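Local coordinates for protein of unknown function with cystatin-like fold (Xanthomonas campestris pv. campestris, PDB 3G8Z) that is of unknown function but adopts the cystatin-like fold of SnoaL-like domains, whose relatives include polyketide cyclases, at residues A67-G70 / P71-K75; L122-D126 / G127-E131. One frame throughout, in Å; residues are numbered along the deposited sequence. Where two conformers were deposited one is given.

Overall arrangement
The two contacts come in series along one SnoaL-like domain and illustrate two local ways in which a chain packs on itself. Contact 1 (67-75) lies within helix 66-79, around a proline, and comes first. Contact 2 (122-131) follows as the tight end of the hairpin between strands 112-125 and 128-136. Their centres are about 18 Å apart and their nearest atoms about 9 Å apart, without touching. The mixed sheet relates them: strand 128-136 runs beside strand 49-53, on which side chains of helix 66-79 rest. Helices packed against a curved sheet are the plan of the cystatin-like fold; helix 66-79 touches strands 49-53 and 61-64, while helix 22-35 meets the hairpin of contact 2.

Contact 1. Residues A67-G70 / P71-K75; sequences AVVG and PMLGK
Val69 and Leu73, one helical turn apart, lie side by side and point the same way, with Val69 CG1 3.9 Å from Leu73 CD1. A chi1 of 170° swings Val69 CG1 to the side of its own carbonyl carbon, opposite the backbone N, where the next turn rises. Leu73 CG also rests 3.3 Å from Val69 O, the same oxygen that receives Leu73 N at 2.9 Å. In the conformer given for the selenomethionine Met72, CE lies 4.3 Å from Val69 CG1, a slacker touch. Its N bonds to Val68 O, and Gly74 N reaches Gly70 O at 3.0 Å. The buried Val69 and Met72, with the partly exposed Leu73 beside them, form the compact side of helix 66-79, which in this cystatin-like fold lies against the sheet: all three touch Trp51 of strand 49-53, and Val69 and Met72 also meet His63 of strand 61-64. The outward side is built differently. Pro71, lacking an N-H, cannot bond back to Ala67 O, and the helix kinks there. Its ring instead lies against the preceding turn, among Ala67, Val68, Val69 and Gly70, putting CG 3.1 Å from Ala67 O and CD 3.3 Å from Val68 O. Ala67 and Pro71 are exposed and border the solvent; Val68 is exposed too, but its side chain still touches His63.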
ATOM      1  N   ALA A  67       3.654  24.131   2.486  1.00 24.64           N
ATOM      2  CA  ALA A  67       3.084  25.426   2.100  1.00 24.55           C
ATOM      3  C   ALA A  67       1.838  25.215   1.268  1.00 24.37           C
ATOM      4  O   ALA A  67       0.913  26.023   1.318  1.00 23.92           O
ATOM      5  CB  ALA A  67       4.105  26.291   1.340  1.00 24.82           C
ATOM      6  N   VAL A  68       1.815  24.110   0.527  1.00 23.86           N
ATOM      7  CA  VAL A  68       0.690  23.742  -0.332  1.00 23.99           C
ATOM      8  C   VAL A  68      -0.216  22.725   0.350  1.00 23.88           C
ATOM      9  O   VAL A  68      -1.452  22.865   0.358  1.00 23.51           O
ATOM     10  CB  VAL A  68       1.203  23.127  -1.668  1.00 23.90           C
ATOM     11  CG1 VAL A  68       0.089  22.382  -2.394  1.00 25.75           C
ATOM     12  CG2 VAL A  68       1.843  24.233  -2.550  1.00 25.69           C
ATOM     13  N   VAL A  69       0.398  21.697   0.918  1.00 22.99           N
ATOM     14  CA  VAL A  69      -0.367  20.631   1.546  1.00 23.46           C
ATOM     15  C   VAL A  69      -1.167  21.096   2.762  1.00 23.37           C
ATOM     16  O   VAL A  69      -2.294  20.663   2.935  1.00 24.09           O
ATOM     17  CB  VAL A  69       0.519  19.433   1.956  1.00 22.65           C
ATOM     18  CG1 VAL A  69      -0.272  18.444   2.837  1.00 24.38           C
ATOM     19  CG2 VAL A  69       1.053  18.728   0.727  1.00 22.60           C
ATOM     20  N   GLY A  70      -0.602  21.945   3.612  1.00 23.25           N
ATOM     21  CA  GLY A  70      -1.339  22.403   4.790  1.00 23.72           C
ATOM     22  C   GLY A  70      -2.653  23.079   4.408  1.00 24.01           C
ATOM     23  O   GLY A  70      -3.730  22.675   4.834  1.00 25.03           O
ATOM     24  N   PRO A  71      -2.580  24.107   3.579  1.00 24.27           N
ATOM     25  CA  PRO A  71      -3.796  24.757   3.109  1.00 24.39           C
ATOM     26  C   PRO A  71      -4.766  23.825   2.384  1.00 24.46           C
ATOM     27  O   PRO A  71      -5.979  23.992   2.509  1.00 24.49           O
ATOM     28  CB  PRO A  71      -3.254  25.854   2.175  1.00 24.68           C
ATOM     29  CG  PRO A  71      -1.902  26.103   2.666  1.00 24.22           C
ATOM     30  CD  PRO A  71      -1.376  24.790   3.074  1.00 24.41           C
HETATM   31  N   MSE A  72      -4.246  22.850   1.657  0.50 24.18           N
HETATM   32  CA  MSE A  72      -5.103  21.905   0.974  0.50 24.10           C
HETATM   33  C   MSE A  72      -5.879  21.023   1.953  0.50 24.32           C
HETATM   34  O   MSE A  72      -7.044  20.708   1.705  0.50 24.58           O
HETATM   35  CB  MSE A  72      -4.267  21.027   0.055  0.50 23.73           C
HETATM   36  CG  MSE A  72      -5.080  20.096  -0.790  0.50 23.02           C
HETATM   37 SE   MSE A  72      -3.862  18.886  -1.621  0.38 24.09          SE
HETATM   38  CE  MSE A  72      -3.313  17.733  -0.058  0.50 20.55           C
ATOM     39  N   LEU A  73      -5.217  20.597   3.031  1.00 24.60           N
ATOM     40  CA  LEU A  73      -5.865  19.839   4.088  1.00 24.44           C
ATOM     41  C   LEU A  73      -6.948  20.679   4.748  1.00 24.39           C
ATOM     42  O   LEU A  73      -8.026  20.188   5.060  1.00 24.05           O
ATOM     43  CB  LEU A  73      -4.840  19.369   5.112  1.00 24.85           C
ATOM     44  CG  LEU A  73      -3.880  18.278   4.643  1.00 25.63           C
ATOM     45  CD1 LEU A  73      -2.839  17.982   5.715  1.00 25.69           C
ATOM     46  CD2 LEU A  73      -4.645  17.002   4.267  1.00 24.64           C
ATOM     47  N   GLY A  74      -6.681  21.964   4.913  1.00 24.42           N
ATOM     48  CA  GLY A  74      -7.676  22.885   5.446  1.00 24.19           C
ATOM     49  C   GLY A  74      -8.883  23.026   4.542  1.00 24.65           C
ATOM     50  O   GLY A  74     -10.026  23.061   5.011  1.00 23.97           O
ATOM     51  N   LYS A  75      -8.643  23.113   3.242  1.00 24.61           N
ATOM     52  CA  LYS A  75      -9.730  23.248   2.283  1.00 25.02           C
ATOM     53  C   LYS A  75     -10.561  21.967   2.243  1.00 25.30           C
ATOM     54  O   LYS A  75     -11.792  21.996   2.086  1.00 24.60           O
ATOM     55  CB  LYS A  75      -9.180  23.565   0.884  1.00 25.35           C
ATOM     56  CG  LYS A  75     -10.258  23.878  -0.128  1.00 26.89           C
TER

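Contact 2. Residues L122-D126 / G127-E131; sequences LRIED and GKIVE
A β-hairpin closed by a type I' turn, with a classic β-bulge in its second strand, joins strands 112-125 and 128-136. Glu125 and Lys128 end the strands as a hydrogen-bonded pair, Glu125 N giving to Lys128 O at 2.9 Å, while Asp126 and Gly127 take the positive phi values of the turn. Farther back, Val130 and Glu131 both face Arg123. Arg123 O receives Val130 N at 2.9 Å and, more weakly, Glu131 N at 3.4 Å; Arg123 N returns a nearly straight bond to Glu131 O. On the buried face, Ile124 CG1 meets Ile129 CG1 at 3.9 Å, and Leu122 CD1 reaches Ile129 CD1 at an oblique crossing; Leu122 and Ile129 both touch Tyr29 of helix 22-35.

The other face carries the charges. Arg123, bent at chi3 (53°), turns its guanidinium side-on to Glu131, so that NE at 2.9 Å and NH2 at 3.0 Å both give to OE1. The two flat groups stand almost perpendicular, 89° apart: NE uses the anti lone pair of OE1, whereas NH2 comes from above the carboxylate plane. NH1 reaches along its own strand to a salt bridge with Glu125 OE2, also at the guanidinium edge. Over one face of the group sits the Val130 CG2 methyl, 3.4 Å above the plane and offset toward the rim. The other oxygen of Glu131, OE2, is hydrogen-bonded to His52 NE2 of strand 49-53.

One arginine thus shares its charge between two carboxylates of adjoining strands, and the three held nitrogens probably fix the rotation of the guanidinium and favour ionised forms of both glutamates.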
ATOM      1  N   LEU A 122       3.003   5.759   3.504  1.00 20.52           N
ATOM      2  CA  LEU A 122       3.864   6.829   4.003  1.00 20.49           C
ATOM      3  C   LEU A 122       5.305   6.420   3.846  1.00 20.81           C
ATOM      4  O   LEU A 122       5.662   5.278   4.184  1.00 20.15           O
ATOM      5  CB  LEU A 122       3.624   7.102   5.498  1.00 20.36           C
ATOM      6  CG  LEU A 122       2.179   7.312   5.965  1.00 22.09           C
ATOM      7  CD1 LEU A 122       2.141   7.547   7.480  1.00 19.58           C
ATOM      8  CD2 LEU A 122       1.516   8.439   5.225  1.00 23.35           C
ATOM      9  N   ARG A 123       6.129   7.335   3.360  1.00 20.69           N
ATOM     10  CA  ARG A 123       7.564   7.140   3.363  1.00 21.67           C
ATOM     11  C   ARG A 123       8.131   8.003   4.472  1.00 21.46           C
ATOM     12  O   ARG A 123       7.827   9.174   4.546  1.00 21.53           O
ATOM     13  CB  ARG A 123       8.201   7.534   2.036  1.00 21.11           C
ATOM     14  CG  ARG A 123       9.668   7.147   1.988  1.00 21.86           C
ATOM     15  CD  ARG A 123      10.258   7.135   0.574  1.00 23.25           C
ATOM     16  NE  ARG A 123      10.046   8.362  -0.159  1.00 24.54           N
ATOM     17  CZ  ARG A 123      10.889   9.402  -0.189  1.00 26.43           C
ATOM     18  NH1 ARG A 123      12.022   9.404   0.500  1.00 27.31           N
ATOM     19  NH2 ARG A 123      10.589  10.466  -0.914  1.00 27.36           N
ATOM     20  N   ILE A 124       8.907   7.402   5.360  1.00 22.70           N
ATOM     21  CA  ILE A 124       9.338   8.074   6.581  1.00 23.57           C
ATOM     22  C   ILE A 124      10.842   8.040   6.642  1.00 25.04           C
ATOM     23  O   ILE A 124      11.447   7.006   6.420  1.00 24.51           O
ATOM     24  CB  ILE A 124       8.730   7.404   7.811  1.00 23.97           C
ATOM     25  CG1 ILE A 124       7.212   7.644   7.793  1.00 23.01           C
ATOM     26  CG2 ILE A 124       9.406   7.892   9.104  1.00 23.19           C
ATOM     27  CD1 ILE A 124       6.394   6.596   8.561  1.00 24.61           C
ATOM     28  N   GLU A 125      11.427   9.196   6.914  1.00 26.81           N
ATOM     29  CA  GLU A 125      12.873   9.380   6.944  1.00 29.65           C
ATOM     30  C   GLU A 125      13.206  10.336   8.057  1.00 29.14           C
ATOM     31  O   GLU A 125      12.609  11.394   8.143  1.00 29.68           O
ATOM     32  CB  GLU A 125      13.361  10.049   5.662  1.00 29.67           C
ATOM     33  CG  GLU A 125      13.630   9.154   4.486  1.00 32.90           C
ATOM     34  CD  GLU A 125      14.429   9.894   3.403  1.00 33.65           C
ATOM     35  OE1 GLU A 125      15.166  10.848   3.749  1.00 40.80           O
ATOM     36  OE2 GLU A 125      14.314   9.531   2.210  1.00 40.38           O
ATOM     37  N   ASP A 126      14.178   9.988   8.888  1.00 30.32           N
ATOM     38  CA  ASP A 126      14.655  10.909   9.917  1.00 30.34           C
ATOM     39  C   ASP A 126      13.493  11.462  10.732  1.00 29.63           C
ATOM     40  O   ASP A 126      13.464  12.643  11.066  1.00 28.91           O
ATOM     41  CB  ASP A 126      15.433  12.057   9.264  1.00 30.85           C
ATOM     42  CG  ASP A 126      16.686  11.583   8.541  1.00 33.91           C
ATOM     43  OD1 ASP A 126      17.261  10.534   8.935  1.00 36.09           O
ATOM     44  OD2 ASP A 126      17.103  12.264   7.572  1.00 38.16           O
ATOM     45  N   GLY A 127      12.530  10.605  11.048  1.00 29.04           N
ATOM     46  CA  GLY A 127      11.500  10.954  12.017  1.00 28.51           C
ATOM     47  C   GLY A 127      10.341  11.714  11.410  1.00 27.85           C
ATOM     48  O   GLY A 127       9.431  12.129  12.118  1.00 28.11           O
ATOM     49  N   LYS A 128      10.369  11.882  10.094  1.00 26.81           N
ATOM     50  CA  LYS A 128       9.357  12.662   9.416  1.00 25.95           C
ATOM     51  C   LYS A 128       8.778  11.950   8.197  1.00 24.20           C
ATOM     52  O   LYS A 128       9.453  11.164   7.514  1.00 24.12           O
ATOM     53  CB  LYS A 128       9.927  14.023   9.014  1.00 26.56           C
ATOM     54  CG  LYS A 128      10.337  14.875  10.220  1.00 27.86           C
ATOM     55  CD  LYS A 128      10.067  16.335  10.022  1.00 29.45           C
ATOM     56  CE  LYS A 128      10.577  17.154  11.205  1.00 30.85           C
ATOM     57  NZ  LYS A 128       9.692  17.038  12.396  1.00 31.93           N
ATOM     58  N   ILE A 129       7.511  12.219   7.949  1.00 22.16           N
ATOM     59  CA  ILE A 129       6.833  11.745   6.749  1.00 21.34           C
ATOM     60  C   ILE A 129       7.212  12.621   5.546  1.00 21.20           C
ATOM     61  O   ILE A 129       6.841  13.811   5.469  1.00 21.26           O
ATOM     62  CB  ILE A 129       5.319  11.777   6.947  1.00 20.50           C
ATOM     63  CG1 ILE A 129       4.937  10.780   8.045  1.00 20.52           C
ATOM     64  CG2 ILE A 129       4.611  11.450   5.670  1.00 20.19           C
ATOM     65  CD1 ILE A 129       3.596  11.074   8.663  1.00 19.23           C
ATOM     66  N   VAL A 130       7.944  12.024   4.612  1.00 21.16           N
ATOM     67  CA  VAL A 130       8.504  12.756   3.472  1.00 20.93           C
ATOM     68  C   VAL A 130       7.680  12.539   2.210  1.00 20.90           C
ATOM     69  O   VAL A 130       7.721  13.349   1.276  1.00 20.58           O
ATOM     70  CB  VAL A 130      10.010  12.418   3.220  1.00 21.45           C
ATOM     71  CG1 VAL A 130      10.871  12.914   4.377  1.00 21.15           C
ATOM     72  CG2 VAL A 130      10.253  10.933   2.986  1.00 22.16           C
ATOM     73  N   GLU A 131       6.883  11.481   2.189  1.00 20.63           N
ATOM     74  CA  GLU A 131       6.057  11.217   1.034  1.00 21.43           C
ATOM     75  C   GLU A 131       4.797  10.502   1.444  1.00 20.97           C
ATOM     76  O   GLU A 131       4.821   9.642   2.320  1.00 22.11           O
ATOM     77  CB  GLU A 131       6.829  10.394   0.007  1.00 21.17           C
ATOM     78  CG  GLU A 131       6.165  10.340  -1.357  1.00 22.86           C
ATOM     79  CD  GLU A 131       7.034   9.729  -2.453  1.00 23.08           C
ATOM     80  OE1 GLU A 131       8.165   9.248  -2.175  1.00 20.96           O
ATOM     81  OE2 GLU A 131       6.554   9.708  -3.613  1.00 25.72           O
TER